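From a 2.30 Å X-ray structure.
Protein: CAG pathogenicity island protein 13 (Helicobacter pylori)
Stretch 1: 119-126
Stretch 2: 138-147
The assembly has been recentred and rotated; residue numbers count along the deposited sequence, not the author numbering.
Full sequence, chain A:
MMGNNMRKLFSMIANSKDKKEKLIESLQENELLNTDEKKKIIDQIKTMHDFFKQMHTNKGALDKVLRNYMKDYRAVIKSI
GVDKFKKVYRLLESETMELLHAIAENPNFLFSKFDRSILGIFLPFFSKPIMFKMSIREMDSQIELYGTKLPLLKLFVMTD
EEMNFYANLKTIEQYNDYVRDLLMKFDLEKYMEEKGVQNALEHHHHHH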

ATOM      1  N   LEU A 119      -3.123  -2.465   2.570  1.00  4.98           N
ATOM      2  CA  LEU A 119      -1.787  -2.988   2.307  1.00  5.38           C
ATOM      3  C   LEU A 119      -1.656  -3.454   0.861  1.00  8.42           C
ATOM      4  O   LEU A 119      -0.579  -3.344   0.251  1.00  3.16           O
ATOM      5  CB  LEU A 119      -1.476  -4.148   3.257  1.00  5.09           C
ATOM      6  CG  LEU A 119      -1.456  -3.816   4.751  1.00  6.49           C
ATOM      7  CD1 LEU A 119      -1.383  -5.097   5.566  1.00  6.21           C
ATOM      8  CD2 LEU A 119      -0.276  -2.910   5.064  1.00  3.76           C
ATOM      9  N   GLY A 120      -2.741  -3.965   0.280  1.00  4.11           N
ATOM     10  CA  GLY A 120      -2.730  -4.438  -1.095  1.00  3.79           C
ATOM     11  C   GLY A 120      -2.270  -3.424  -2.136  1.00  3.35           C
ATOM     12  O   GLY A 120      -1.950  -3.776  -3.274  1.00  4.73           O
ATOM     13  N   ILE A 121      -2.228  -2.157  -1.763  1.00  2.50           N
ATOM     14  CA  ILE A 121      -1.776  -1.142  -2.691  1.00  1.72           C
ATOM     15  C   ILE A 121      -0.261  -1.165  -2.829  1.00  1.05           C
ATOM     16  O   ILE A 121       0.276  -0.881  -3.894  1.00  1.05           O
ATOM     17  CB  ILE A 121      -2.207   0.250  -2.219  1.00  3.66           C
ATOM     18  CG1 ILE A 121      -3.725   0.359  -2.323  1.00  3.36           C
ATOM     19  CG2 ILE A 121      -1.504   1.340  -3.033  1.00  3.31           C
ATOM     20  CD1 ILE A 121      -4.269   1.649  -1.775  1.00  6.03           C
ATOM     21  N   PHE A 122       0.423  -1.542  -1.755  1.00  1.68           N
ATOM     22  CA  PHE A 122       1.877  -1.525  -1.747  1.00  2.69           C
ATOM     23  C   PHE A 122       2.590  -2.849  -1.970  1.00  2.78           C
ATOM     24  O   PHE A 122       3.724  -2.857  -2.443  1.00  2.23           O
ATOM     25  CB  PHE A 122       2.346  -0.890  -0.436  1.00  3.39           C
ATOM     26  CG  PHE A 122       1.601   0.370  -0.079  1.00  3.63           C
ATOM     27  CD1 PHE A 122       1.850   1.558  -0.753  1.00  4.77           C
ATOM     28  CD2 PHE A 122       0.576   0.342   0.868  1.00  4.08           C
ATOM     29  CE1 PHE A 122       1.086   2.702  -0.502  1.00  3.53           C
ATOM     30  CE2 PHE A 122      -0.199   1.485   1.129  1.00  4.01           C
ATOM     31  CZ  PHE A 122       0.056   2.661   0.439  1.00  4.15           C
ATOM     32  N   LEU A 123       1.931  -3.956  -1.641  1.00  2.72           N
ATOM     33  CA  LEU A 123       2.519  -5.293  -1.786  1.00  4.21           C
ATOM     34  C   LEU A 123       3.142  -5.670  -3.146  1.00  4.75           C
ATOM     35  O   LEU A 123       4.196  -6.294  -3.189  1.00  3.92           O
ATOM     36  CB  LEU A 123       1.484  -6.350  -1.374  1.00  4.41           C
ATOM     37  CG  LEU A 123       1.478  -6.820   0.093  1.00  2.83           C
ATOM     38  CD1 LEU A 123       2.062  -5.772   0.994  1.00  3.56           C
ATOM     39  CD2 LEU A 123       0.050  -7.166   0.526  1.00  2.17           C
ATOM     40  N   PRO A 124       2.504  -5.296  -4.268  1.00  4.42           N
ATOM     41  CA  PRO A 124       3.008  -5.600  -5.624  1.00  3.92           C
ATOM     42  C   PRO A 124       4.401  -5.034  -5.936  1.00  2.32           C
ATOM     43  O   PRO A 124       5.066  -5.463  -6.876  1.00  1.05           O
ATOM     44  CB  PRO A 124       1.946  -4.981  -6.534  1.00  1.05           C
ATOM     45  CG  PRO A 124       0.714  -5.103  -5.727  1.00  4.08           C
ATOM     46  CD  PRO A 124       1.168  -4.682  -4.348  1.00  5.84           C
ATOM     47  N   PHE A 125       4.823  -4.054  -5.148  1.00  1.40           N
ATOM     48  CA  PHE A 125       6.123  -3.431  -5.334  1.00  1.08           C
ATOM     49  C   PHE A 125       7.024  -3.688  -4.138  1.00  1.05           C
ATOM     50  O   PHE A 125       8.114  -3.139  -4.059  1.00  1.05           O
ATOM     51  CB  PHE A 125       5.966  -1.916  -5.522  1.00  1.26           C
ATOM     52  CG  PHE A 125       5.301  -1.523  -6.812  1.00  1.05           C
ATOM     53  CD1 PHE A 125       5.964  -1.666  -8.031  1.00  1.05           C
ATOM     54  CD2 PHE A 125       3.998  -1.026  -6.808  1.00  1.68           C
ATOM     55  CE1 PHE A 125       5.335  -1.324  -9.238  1.00  2.72           C
ATOM     56  CE2 PHE A 125       3.352  -0.676  -8.005  1.00  3.66           C
ATOM     57  CZ  PHE A 125       4.021  -0.827  -9.226  1.00  2.41           C
ATOM     58  N   PHE A 126       6.581  -4.529  -3.210  1.00  1.05           N
ATOM     59  CA  PHE A 126       7.389  -4.795  -2.027  1.00  2.13           C
ATOM     60  C   PHE A 126       7.695  -6.280  -1.800  1.00  1.63           C
ATOM     61  O   PHE A 126       8.811  -6.662  -1.442  1.00  1.05           O
ATOM     62  CB  PHE A 126       6.700  -4.202  -0.791  1.00  1.05           C
ATOM     63  CG  PHE A 126       7.373  -4.563   0.492  1.00  1.65           C
ATOM     64  CD1 PHE A 126       8.584  -3.968   0.844  1.00  1.05           C
ATOM     65  CD2 PHE A 126       6.821  -5.538   1.338  1.00  1.05           C
ATOM     66  CE1 PHE A 126       9.235  -4.330   2.001  1.00  1.05           C
ATOM     67  CE2 PHE A 126       7.471  -5.909   2.500  1.00  1.05           C
ATOM     68  CZ  PHE A 126       8.678  -5.306   2.834  1.00  1.87           C
ATOM     69  N   GLU A 138       3.498  -7.149 -17.408  1.00  9.59           N
ATOM     70  CA  GLU A 138       2.683  -6.923 -16.217  1.00  9.68           C
ATOM     71  C   GLU A 138       3.262  -5.773 -15.400  1.00  7.55           C
ATOM     72  O   GLU A 138       2.556  -4.843 -15.018  1.00  8.94           O
ATOM     73  CB  GLU A 138       2.670  -8.180 -15.348  1.00 11.78           C
ATOM     74  CG  GLU A 138       1.561  -9.158 -15.638  1.00 13.45           C
ATOM     75  CD  GLU A 138       1.773 -10.480 -14.919  1.00 15.42           C
ATOM     76  OE1 GLU A 138       2.114 -10.457 -13.709  1.00 15.63           O
ATOM     77  OE2 GLU A 138       1.597 -11.536 -15.567  1.00 16.25           O
HETATM   78  N   MSE A 139       4.561  -5.844 -15.134  1.00  5.44           N
HETATM   79  CA  MSE A 139       5.219  -4.818 -14.337  1.00  5.93           C
HETATM   80  C   MSE A 139       5.144  -3.454 -15.003  1.00  5.13           C
HETATM   81  O   MSE A 139       4.867  -2.454 -14.350  1.00  7.08           O
HETATM   82  CB  MSE A 139       6.685  -5.206 -14.092  1.00  8.00           C
HETATM   83  CG  MSE A 139       7.468  -4.269 -13.158  1.00  9.84           C
HETATM   84 SE   MSE A 139       6.860  -4.240 -11.318  1.00  9.73          SE
HETATM   85  CE  MSE A 139       7.527  -5.965 -10.757  1.00  3.82           C
ATOM     86  N   ASP A 140       5.380  -3.418 -16.308  1.00  4.90           N
ATOM     87  CA  ASP A 140       5.367  -2.162 -17.029  1.00  4.50           C
ATOM     88  C   ASP A 140       4.049  -1.437 -16.946  1.00  3.48           C
ATOM     89  O   ASP A 140       4.014  -0.242 -16.680  1.00  3.07           O
ATOM     90  CB  ASP A 140       5.739  -2.387 -18.496  1.00  7.95           C
ATOM     91  CG  ASP A 140       6.338  -1.150 -19.138  1.00 10.07           C
ATOM     92  OD1 ASP A 140       7.221  -0.512 -18.506  1.00 13.05           O
ATOM     93  OD2 ASP A 140       5.937  -0.818 -20.277  1.00 12.81           O
ATOM     94  N   SER A 141       2.950  -2.148 -17.175  1.00  4.64           N
ATOM     95  CA  SER A 141       1.644  -1.492 -17.123  1.00  5.32           C
ATOM     96  C   SER A 141       1.220  -1.184 -15.693  1.00  5.27           C
ATOM     97  O   SER A 141       0.510  -0.203 -15.448  1.00  6.74           O
ATOM     98  CB  SER A 141       0.576  -2.328 -17.832  1.00  3.87           C
ATOM     99  OG  SER A 141       0.471  -3.613 -17.261  1.00  5.89           O
ATOM    100  N   GLN A 142       1.649  -2.017 -14.750  1.00  5.78           N
ATOM    101  CA  GLN A 142       1.309  -1.784 -13.363  1.00  4.97           C
ATOM    102  C   GLN A 142       1.961  -0.477 -12.960  1.00  4.32           C
ATOM    103  O   GLN A 142       1.342   0.359 -12.307  1.00  6.38           O
ATOM    104  CB  GLN A 142       1.817  -2.933 -12.485  1.00  7.53           C
ATOM    105  CG  GLN A 142       1.208  -2.956 -11.078  1.00  7.49           C
ATOM    106  CD  GLN A 142       1.658  -4.146 -10.253  1.00  8.03           C
ATOM    107  OE1 GLN A 142       2.831  -4.256  -9.891  1.00  9.91           O
ATOM    108  NE2 GLN A 142       0.725  -5.049  -9.947  1.00  9.45           N
ATOM    109  N   ILE A 143       3.211  -0.293 -13.375  1.00  3.63           N
ATOM    110  CA  ILE A 143       3.960   0.922 -13.054  1.00  2.92           C
ATOM    111  C   ILE A 143       3.282   2.126 -13.715  1.00  3.83           C
ATOM    112  O   ILE A 143       3.123   3.174 -13.103  1.00  4.34           O
ATOM    113  CB  ILE A 143       5.429   0.795 -13.535  1.00  2.44           C
ATOM    114  CG1 ILE A 143       6.146  -0.284 -12.718  1.00  1.25           C
ATOM    115  CG2 ILE A 143       6.139   2.130 -13.444  1.00  1.05           C
ATOM    116  CD1 ILE A 143       7.593  -0.513 -13.129  1.00  2.61           C
ATOM    117  N   GLU A 144       2.878   1.965 -14.966  1.00  5.09           N
ATOM    118  CA  GLU A 144       2.205   3.039 -15.690  1.00  6.52           C
ATOM    119  C   GLU A 144       0.891   3.403 -14.990  1.00  6.03           C
ATOM    120  O   GLU A 144       0.617   4.574 -14.714  1.00  6.40           O
ATOM    121  CB  GLU A 144       1.918   2.594 -17.126  1.00  8.84           C
ATOM    122  CG  GLU A 144       1.804   3.754 -18.116  1.00 14.66           C
ATOM    123  CD  GLU A 144       3.089   4.584 -18.188  1.00 16.40           C
ATOM    124  OE1 GLU A 144       4.153   4.021 -18.551  1.00 18.48           O
ATOM    125  OE2 GLU A 144       3.041   5.796 -17.876  1.00 16.96           O
ATOM    126  N   LEU A 145       0.088   2.382 -14.697  1.00  4.96           N
ATOM    127  CA  LEU A 145      -1.190   2.567 -14.021  1.00  4.36           C
ATOM    128  C   LEU A 145      -1.009   3.332 -12.715  1.00  4.52           C
ATOM    129  O   LEU A 145      -1.660   4.347 -12.491  1.00  5.17           O
ATOM    130  CB  LEU A 145      -1.837   1.201 -13.746  1.00  2.84           C
ATOM    131  CG  LEU A 145      -3.290   1.208 -13.250  1.00  2.09           C
ATOM    132  CD1 LEU A 145      -4.233   1.681 -14.358  1.00  1.60           C
ATOM    133  CD2 LEU A 145      -3.667  -0.175 -12.808  1.00  1.08           C
ATOM    134  N   TYR A 146      -0.116   2.845 -11.858  1.00  4.59           N
ATOM    135  CA  TYR A 146       0.128   3.496 -10.573  1.00  7.29           C
ATOM    136  C   TYR A 146       0.526   4.949 -10.769  1.00  7.97           C
ATOM    137  O   TYR A 146       0.036   5.845 -10.073  1.00  8.03           O
ATOM    138  CB  TYR A 146       1.238   2.766  -9.792  1.00  6.46           C
ATOM    139  CG  TYR A 146       0.728   1.701  -8.837  1.00  6.64           C
ATOM    140  CD1 TYR A 146       0.767   1.898  -7.456  1.00  6.38           C
ATOM    141  CD2 TYR A 146       0.176   0.510  -9.319  1.00  6.31           C
ATOM    142  CE1 TYR A 146       0.266   0.931  -6.570  1.00  6.30           C
ATOM    143  CE2 TYR A 146      -0.327  -0.455  -8.456  1.00  6.52           C
ATOM    144  CZ  TYR A 146      -0.280  -0.244  -7.082  1.00  6.10           C
ATOM    145  OH  TYR A 146      -0.773  -1.206  -6.239  1.00  3.47           O
ATOM    146  N   GLY A 147       1.424   5.169 -11.719  1.00  8.26           N
ATOM    147  CA  GLY A 147       1.888   6.511 -11.980  1.00 10.01           C
ATOM    148  C   GLY A 147       0.773   7.453 -12.372  1.00 11.68           C
ATOM    149  O   GLY A 147       0.860   8.653 -12.127  1.00 12.63           O
TER

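The most unusual feature of this contact is a buried polar atom left unpaired. Gln142 OE1 sits over one face of the Phe125 ring, 3.7 Å from Phe125 CZ, and 3.5 Å from CB of Pro124. The carbons it touches, Phe125 CZ and Pro124 CB, offer no conventional donor, and this buried oxygen has no hydrogen-bonding partner anywhere in the model.

The one hydrogen bond between the two stretches runs from a side chain to the main chain: the hydroxyl of Tyr146 donates to the carbonyl of Ile121, with OH and O 2.6 Å apart. Ile121 O has no backbone donor within its stretch: Pro124, three residues on, has no N-H, and Phe125 N lies 5.7 Å from Ile121 O. The carbonyl lies near the plane of the Tyr146 ring, as suits a phenol donor, and leaves the ring's faces free for other contacts.

One of those faces receives Phe125. The two rings meet edge to face, with centroids 4.8 Å apart and planes at 85°, so that CE2 of Phe125 comes to 3.6 Å from CD2 of Tyr146. This geometry directs the weakly positive ring hydrogens of Phe125 at the electron-rich face of the tyrosine. Beside the hydroxyl, CG2 of Ile121 lies 4.0 Å from CE1 of Tyr146 and adds an apolar contact.

Stretch 2 is helical throughout, and Met139, Gln142, Ile143 and Tyr146 recur along it at intervals of three or four residues, which gathers them on one side. The backbones stay well apart, Pro124 CA and Gln142 CA being separated by 8.8 Å, and side chains fill the gap. Phe125, at the end of the short 3-10 segment 123-125, touches all four. Its CE1 lies 3.7 Å from CG1 of Ile143, at the ring edge, and 3.9 Å from SE of Met139, a selenomethionine that approaches the ring obliquely.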